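Local coordinates for protein NADPH-dependent aldehyde reductase YqhD (PDB 4QGS) that catalyses the NADPH-dependent reduction of a broad range of short-chain aldehydes to alcohols, using one zinc ion per subunit, at residues A206-H209 and T210-Y214; A259-A262 and E263-L266. All blocks are in the same frame, centred on the assembly; numbering follows the deposited sequence.

Interaction 1 of 2, residues A206-H209 and T210-Y214; sequences AFVH and TVEQY. With ZN (zinc ion), chain B.
Gln213 reaches back along the chain to the backbone of His209, a worked case of a side chain serving a carbonyl of the preceding turn. With CG anti to the carbonyl carbon (chi1 -57°) and the chain extended beyond it, the glutamine folds back beside that turn. Its CB stands 4.1 Å from His209 O, its CG closes to 3.6 Å and its CD stays about as near; NE2 then donates to His209 O at 2.9 Å. The N-H points almost straight at the oxygen (177°), which lies in the amide plane of Gln213, but the donor arrives from above the carbonyl plane of His209. Shortening Gln213 to an alanine removes NE2, and would probably leave His209 O without its straight side-chain donor and the turn at 210-213 freer to move.

One turn earlier, Ala206 O is gripped twice: Thr210 N approaches from one face of the carbonyl plane, and Thr210 OG1 from the other at 2.9 Å. Val211 N and Glu212 N continue the helical pattern to Phe207 O and Val208 O. Apolar atoms fill in beside them. CE2 of Phe207 meets CG1 of Val211 at 4.0 Å, and CG1 of Val208 lies alongside CG of Glu212 at 3.9 Å. The Glu212 chain bends at chi2; OE1 bonds to Trp275 N and OE2 to His278 ND1.

The His209 ring points out from the helix on the same side as Gln213, and its NE2 binds the zinc ion at 2.1 Å. Asp205, His278 and His292 join it, together with two waters. The same short segment therefore supplies a zinc ligand directly and, through Glu212, a second-shell carboxylate that positions the ligand His278 and would probably make its ring more electron-rich toward the metal.

Interaction 2 of 2, residues A259-A262 and E263-L266; sequences ATQA and ENGL. Unlike the reference sequence in segment 263-266: Glu263 (reference Leu).
Glu263 N turns back to Ala259 O at 3.1 Å in the last i to i+4 bond of helix 249-262, with a weak second bond to Thr260 O, before Asn264 N tightens the turn onto Gln261 O at 3.2 Å. That final donor stands far above the carbonyl plane, 68° out of it. Gln261 O also accepts from a water at 2.8 Å, which in turn takes a weak bond from Gly265 N and so carries the turn one residue further. At Gly265 the backbone angles would jam a CB against the carbonyl oxygen of Asn264, a sterically sound reason for glycine.

Of the side chains, Asn264 points back toward the helix end. Its CB presses on Thr260 O at 2.9 Å. CG stands anti to the backbone N (chi1 -170°), and this brings ND2 across from CG2 of Thr260 and alongside NE2 of Gln261, 3.8 Å away, the two amide planes 28° apart. The threonine hydroxyl takes no part here, being bonded to Met256 O one turn earlier.

Glu263, a glutamate where the reference sequence has leucine, bends at chi2 and folds back on the helix. Its OE2 comes within 2.9 Å of Ala259 O, an unusually close pair of acceptors with no hydrogen bond between them. The backbone bonds thus close the last turn, and one water, weakly held by Gly265 N, carries it on; what the close approach of the carboxylate means, at a position that departs from the reference sequence, remains doubtful.

Overall arrangement
Followed from the N terminus, the chain leaves the nucleotide-binding part of the enzyme, with its six-stranded parallel sheet, and enters the helical part through helix 196-211. Interaction 1 closes a short turn near the end of that helix. Helix 222-244 follows, then helix 249-262, whose end is closed by interaction 2. The two contacts lie in series, neither enclosing nor crossing the other, yet their centres are only about 9 Å apart. They meet where the helices pack: CB of Ala262 touches OG1 of Thr210 at 3.2 Å, and OE1 of Glu263 lies beside CG of His209. Two neighbouring helix ends are thereby joined beside the catalytic zinc.

Interaction 1 of 2, residues A206-H209 and T210-Y214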
ATOM      1  N   ALA A 206      -6.907   0.173  -1.065  1.00 14.94           N
ATOM      2  CA  ALA A 206      -7.221   0.916   0.172  1.00 16.25           C
ATOM      3  C   ALA A 206      -8.361   0.256   0.964  1.00 16.38           C
ATOM      4  O   ALA A 206      -8.297   0.133   2.197  1.00 16.41           O
ATOM      5  CB  ALA A 206      -7.571   2.366  -0.153  1.00 15.02           C
ATOM      6  N   PHE A 207      -9.396  -0.177   0.254  1.00 15.21           N
ATOM      7  CA  PHE A 207     -10.561  -0.799   0.868  1.00 16.17           C
ATOM      8  C   PHE A 207     -10.128  -2.061   1.604  1.00 16.82           C
ATOM      9  O   PHE A 207     -10.494  -2.294   2.766  1.00 16.04           O
ATOM     10  CB  PHE A 207     -11.612  -1.114  -0.210  1.00 14.22           C
ATOM     11  CG  PHE A 207     -12.963  -1.536   0.331  1.00 15.80           C
ATOM     12  CD1 PHE A 207     -14.015  -0.632   0.388  1.00 18.16           C
ATOM     13  CD2 PHE A 207     -13.184  -2.843   0.759  1.00 14.82           C
ATOM     14  CE1 PHE A 207     -15.269  -1.018   0.852  1.00 20.04           C
ATOM     15  CE2 PHE A 207     -14.441  -3.233   1.236  1.00 17.51           C
ATOM     16  CZ  PHE A 207     -15.478  -2.324   1.283  1.00 18.59           C
ATOM     17  N   VAL A 208      -9.309  -2.866   0.933  1.00 15.65           N
ATOM     18  CA  VAL A 208      -8.890  -4.134   1.513  1.00 14.00           C
ATOM     19  C   VAL A 208      -7.898  -3.923   2.650  1.00 16.40           C
ATOM     20  O   VAL A 208      -8.009  -4.596   3.674  1.00 15.60           O
ATOM     21  CB  VAL A 208      -8.299  -5.063   0.436  1.00 13.08           C
ATOM     22  CG1 VAL A 208      -7.758  -6.337   1.087  1.00 14.80           C
ATOM     23  CG2 VAL A 208      -9.381  -5.392  -0.584  1.00 15.92           C
ATOM     24  N   HIS A 209      -6.961  -2.978   2.517  1.00 14.33           N
ATOM     25  CA  HIS A 209      -6.072  -2.687   3.652  1.00 15.19           C
ATOM     26  C   HIS A 209      -6.889  -2.340   4.894  1.00 17.63           C
ATOM     27  O   HIS A 209      -6.528  -2.737   6.008  1.00 16.75           O
ATOM     28  CB  HIS A 209      -5.087  -1.558   3.332  1.00 17.73           C
ATOM     29  CG  HIS A 209      -3.876  -2.016   2.579  1.00 19.99           C
ATOM     30  ND1 HIS A 209      -2.607  -1.990   3.117  1.00 20.37           N
ATOM     31  CD2 HIS A 209      -3.747  -2.541   1.334  1.00 17.99           C
ATOM     32  CE1 HIS A 209      -1.745  -2.461   2.230  1.00 21.45           C
ATOM     33  NE2 HIS A 209      -2.411  -2.802   1.142  1.00 19.47           N
ATOM     34  N   THR A 210      -7.995  -1.627   4.696  1.00 15.66           N
ATOM     35  CA  THR A 210      -8.863  -1.253   5.810  1.00 15.73           C
ATOM     36  C   THR A 210      -9.527  -2.492   6.418  1.00 18.70           C
ATOM     37  O   THR A 210      -9.470  -2.687   7.633  1.00 16.78           O
ATOM     38  CB  THR A 210      -9.926  -0.251   5.378  1.00 14.01           C
ATOM     39  OG1 THR A 210      -9.275   0.892   4.803  1.00 16.84           O
ATOM     40  CG2 THR A 210     -10.783   0.199   6.606  1.00 15.54           C
ATOM     41  N   VAL A 211     -10.140  -3.348   5.598  1.00 15.40           N
ATOM     42  CA  VAL A 211     -10.851  -4.493   6.199  1.00 16.23           C
ATOM     43  C   VAL A 211      -9.904  -5.571   6.730  1.00 17.27           C
ATOM     44  O   VAL A 211     -10.318  -6.409   7.536  1.00 16.16           O
ATOM     45  CB  VAL A 211     -11.852  -5.150   5.209  1.00 15.99           C
ATOM     46  CG1 VAL A 211     -12.921  -4.149   4.771  1.00 19.44           C
ATOM     47  CG2 VAL A 211     -11.116  -5.741   4.003  1.00 17.56           C
ATOM     48  N   GLU A 212      -8.640  -5.554   6.310  1.00 15.57           N
ATOM     49  CA  GLU A 212      -7.636  -6.466   6.872  1.00 14.53           C
ATOM     50  C   GLU A 212      -7.427  -6.175   8.353  1.00 15.86           C
ATOM     51  O   GLU A 212      -6.935  -7.025   9.092  1.00 19.44           O
ATOM     52  CB  GLU A 212      -6.296  -6.338   6.156  1.00 16.00           C
ATOM     53  CG  GLU A 212      -6.292  -6.825   4.700  1.00 13.79           C
ATOM     54  CD  GLU A 212      -6.062  -8.328   4.543  1.00 20.41           C
ATOM     55  OE1 GLU A 212      -6.527  -9.130   5.391  1.00 19.08           O
ATOM     56  OE2 GLU A 212      -5.396  -8.707   3.556  1.00 16.99           O
ATOM     57  N   GLN A 213      -7.795  -4.960   8.748  1.00 17.55           N
ATOM     58  CA  GLN A 213      -7.585  -4.476  10.113  1.00 17.66           C
ATOM     59  C   GLN A 213      -8.890  -4.210  10.855  1.00 20.18           C
ATOM     60  O   GLN A 213      -8.888  -3.664  11.972  1.00 23.28           O
ATOM     61  CB  GLN A 213      -6.741  -3.204  10.077  1.00 19.18           C
ATOM     62  CG  GLN A 213      -5.388  -3.377   9.374  1.00 19.94           C
ATOM     63  CD  GLN A 213      -4.660  -2.056   9.180  1.00 24.05           C
ATOM     64  OE1 GLN A 213      -3.956  -1.589  10.075  1.00 25.61           O
ATOM     65  NE2 GLN A 213      -4.800  -1.460   7.996  1.00 23.03           N
ATOM     66  N   TYR A 214     -10.008  -4.600  10.260  1.00 16.39           N
ATOM     67  CA  TYR A 214     -11.311  -4.264  10.825  1.00 19.16           C
ATOM     68  C   TYR A 214     -12.286  -5.446  10.788  1.00 18.90           C
ATOM     69  O   TYR A 214     -12.989  -5.697  11.763  1.00 19.53           O
ATOM     70  CB  TYR A 214     -11.904  -3.042  10.095  1.00 18.60           C
ATOM     71  CG  TYR A 214     -13.384  -2.824  10.328  1.00 16.85           C
ATOM     72  CD1 TYR A 214     -13.862  -2.393  11.571  1.00 15.70           C
ATOM     73  CD2 TYR A 214     -14.309  -3.057   9.315  1.00 19.16           C
ATOM     74  CE1 TYR A 214     -15.219  -2.203  11.780  1.00 17.28           C
ATOM     75  CE2 TYR A 214     -15.669  -2.868   9.513  1.00 16.17           C
ATOM     76  CZ  TYR A 214     -16.113  -2.450  10.764  1.00 16.35           C
ATOM     77  OH  TYR A 214     -17.456  -2.263  10.969  1.00 19.06           O
TER
HETATM   78 ZN    ZN B 401      -2.088  -3.930  -0.564  1.00 22.30          ZN
HETATM   79  O   HOH W   1      -0.113  -4.275   0.044  1.00 26.32           O
HETATM   80  O   HOH W   2      -0.953  -2.246  -1.276  1.00 27.91           O

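Interaction 2 of 2, residues A259-A262 and E263-L266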
ATOM      1  N   ALA A 259      -7.528   6.930   1.236  1.00 15.85           N
ATOM      2  CA  ALA A 259      -6.567   5.881   0.939  1.00 17.14           C
ATOM      3  C   ALA A 259      -5.329   6.038   1.812  1.00 17.35           C
ATOM      4  O   ALA A 259      -4.738   5.059   2.274  1.00 19.95           O
ATOM      5  CB  ALA A 259      -6.197   5.906  -0.573  1.00 16.28           C
ATOM      6  N   THR A 260      -4.949   7.283   2.067  1.00 16.33           N
ATOM      7  CA  THR A 260      -3.810   7.542   2.923  1.00 17.08           C
ATOM      8  C   THR A 260      -4.076   7.026   4.327  1.00 19.77           C
ATOM      9  O   THR A 260      -3.198   6.435   4.938  1.00 20.81           O
ATOM     10  CB  THR A 260      -3.463   9.040   2.959  1.00 19.99           C
ATOM     11  OG1 THR A 260      -3.057   9.445   1.647  1.00 21.66           O
ATOM     12  CG2 THR A 260      -2.323   9.302   3.922  1.00 23.23           C
ATOM     13  N   GLN A 261      -5.289   7.217   4.833  1.00 16.11           N
ATOM     14  CA  GLN A 261      -5.609   6.696   6.165  1.00 18.75           C
ATOM     15  C   GLN A 261      -5.661   5.164   6.167  1.00 20.86           C
ATOM     16  O   GLN A 261      -5.251   4.531   7.136  1.00 22.36           O
ATOM     17  CB  GLN A 261      -6.923   7.293   6.671  1.00 18.29           C
ATOM     18  CG  GLN A 261      -6.836   8.802   6.866  1.00 16.65           C
ATOM     19  CD  GLN A 261      -5.773   9.162   7.901  1.00 21.25           C
ATOM     20  OE1 GLN A 261      -5.736   8.588   8.975  1.00 33.07           O
ATOM     21  NE2 GLN A 261      -4.896  10.091   7.560  1.00 34.91           N
ATOM     22  N   ALA A 262      -6.129   4.568   5.073  1.00 19.39           N
ATOM     23  CA  ALA A 262      -6.190   3.104   4.981  1.00 20.64           C
ATOM     24  C   ALA A 262      -4.794   2.486   5.081  1.00 30.29           C
ATOM     25  O   ALA A 262      -4.624   1.381   5.598  1.00 22.49           O
ATOM     26  CB  ALA A 262      -6.874   2.682   3.674  1.00 21.53           C
ATOM     27  N   GLU A 263      -3.785   3.219   4.624  1.00 30.30           N
ATOM     28  CA  GLU A 263      -2.394   2.754   4.675  1.00 32.07           C
ATOM     29  C   GLU A 263      -1.557   3.254   5.876  1.00 36.65           C
ATOM     30  O   GLU A 263      -0.354   3.043   5.896  1.00 57.90           O
ATOM     31  CB  GLU A 263      -1.697   3.189   3.388  1.00 37.58           C
ATOM     32  CG  GLU A 263      -1.574   2.134   2.325  1.00 42.39           C
ATOM     33  CD  GLU A 263      -2.806   2.048   1.451  1.00 35.16           C
ATOM     34  OE1 GLU A 263      -3.375   0.940   1.333  1.00 38.78           O
ATOM     35  OE2 GLU A 263      -3.192   3.081   0.872  1.00 42.27           O
ATOM     36  N   ASN A 264      -2.174   3.870   6.884  1.00 40.72           N
ATOM     37  CA  ASN A 264      -1.450   4.829   7.735  1.00 45.89           C
ATOM     38  C   ASN A 264      -1.102   4.450   9.210  1.00 50.39           C
ATOM     39  O   ASN A 264      -0.037   4.810   9.693  1.00 57.36           O
ATOM     40  CB  ASN A 264      -2.239   6.137   7.703  1.00 45.23           C
ATOM     41  CG  ASN A 264      -1.501   7.311   8.342  1.00 61.51           C
ATOM     42  OD1 ASN A 264      -0.916   7.190   9.397  1.00 57.41           O
ATOM     43  ND2 ASN A 264      -1.495   8.444   7.654  1.00 69.33           N
ATOM     44  N   GLY A 265      -1.968   3.751   9.938  1.00 40.69           N
ATOM     45  CA  GLY A 265      -1.604   3.279  11.274  1.00 43.05           C
ATOM     46  C   GLY A 265      -2.601   3.416  12.425  1.00 35.16           C
ATOM     47  O   GLY A 265      -2.677   2.536  13.300  1.00 31.41           O
ATOM     48  N   LEU A 266      -3.358   4.508  12.436  1.00 31.76           N
ATOM     49  CA  LEU A 266      -4.373   4.716  13.460  1.00 25.16           C
ATOM     50  C   LEU A 266      -5.405   3.576  13.481  1.00 28.73           C
ATOM     51  O   LEU A 266      -5.743   3.066  14.546  1.00 26.44           O
ATOM     52  CB  LEU A 266      -5.065   6.061  13.239  1.00 35.28           C
ATOM     53  CG  LEU A 266      -5.849   6.750  14.353  1.00 39.63           C
ATOM     54  CD1 LEU A 266      -5.124   6.673  15.680  1.00 31.37           C
ATOM     55  CD2 LEU A 266      -6.093   8.206  13.968  1.00 48.50           C
TER
HETATM   56  O   HOH W   3      -5.086   4.879   9.884  1.00 27.90           O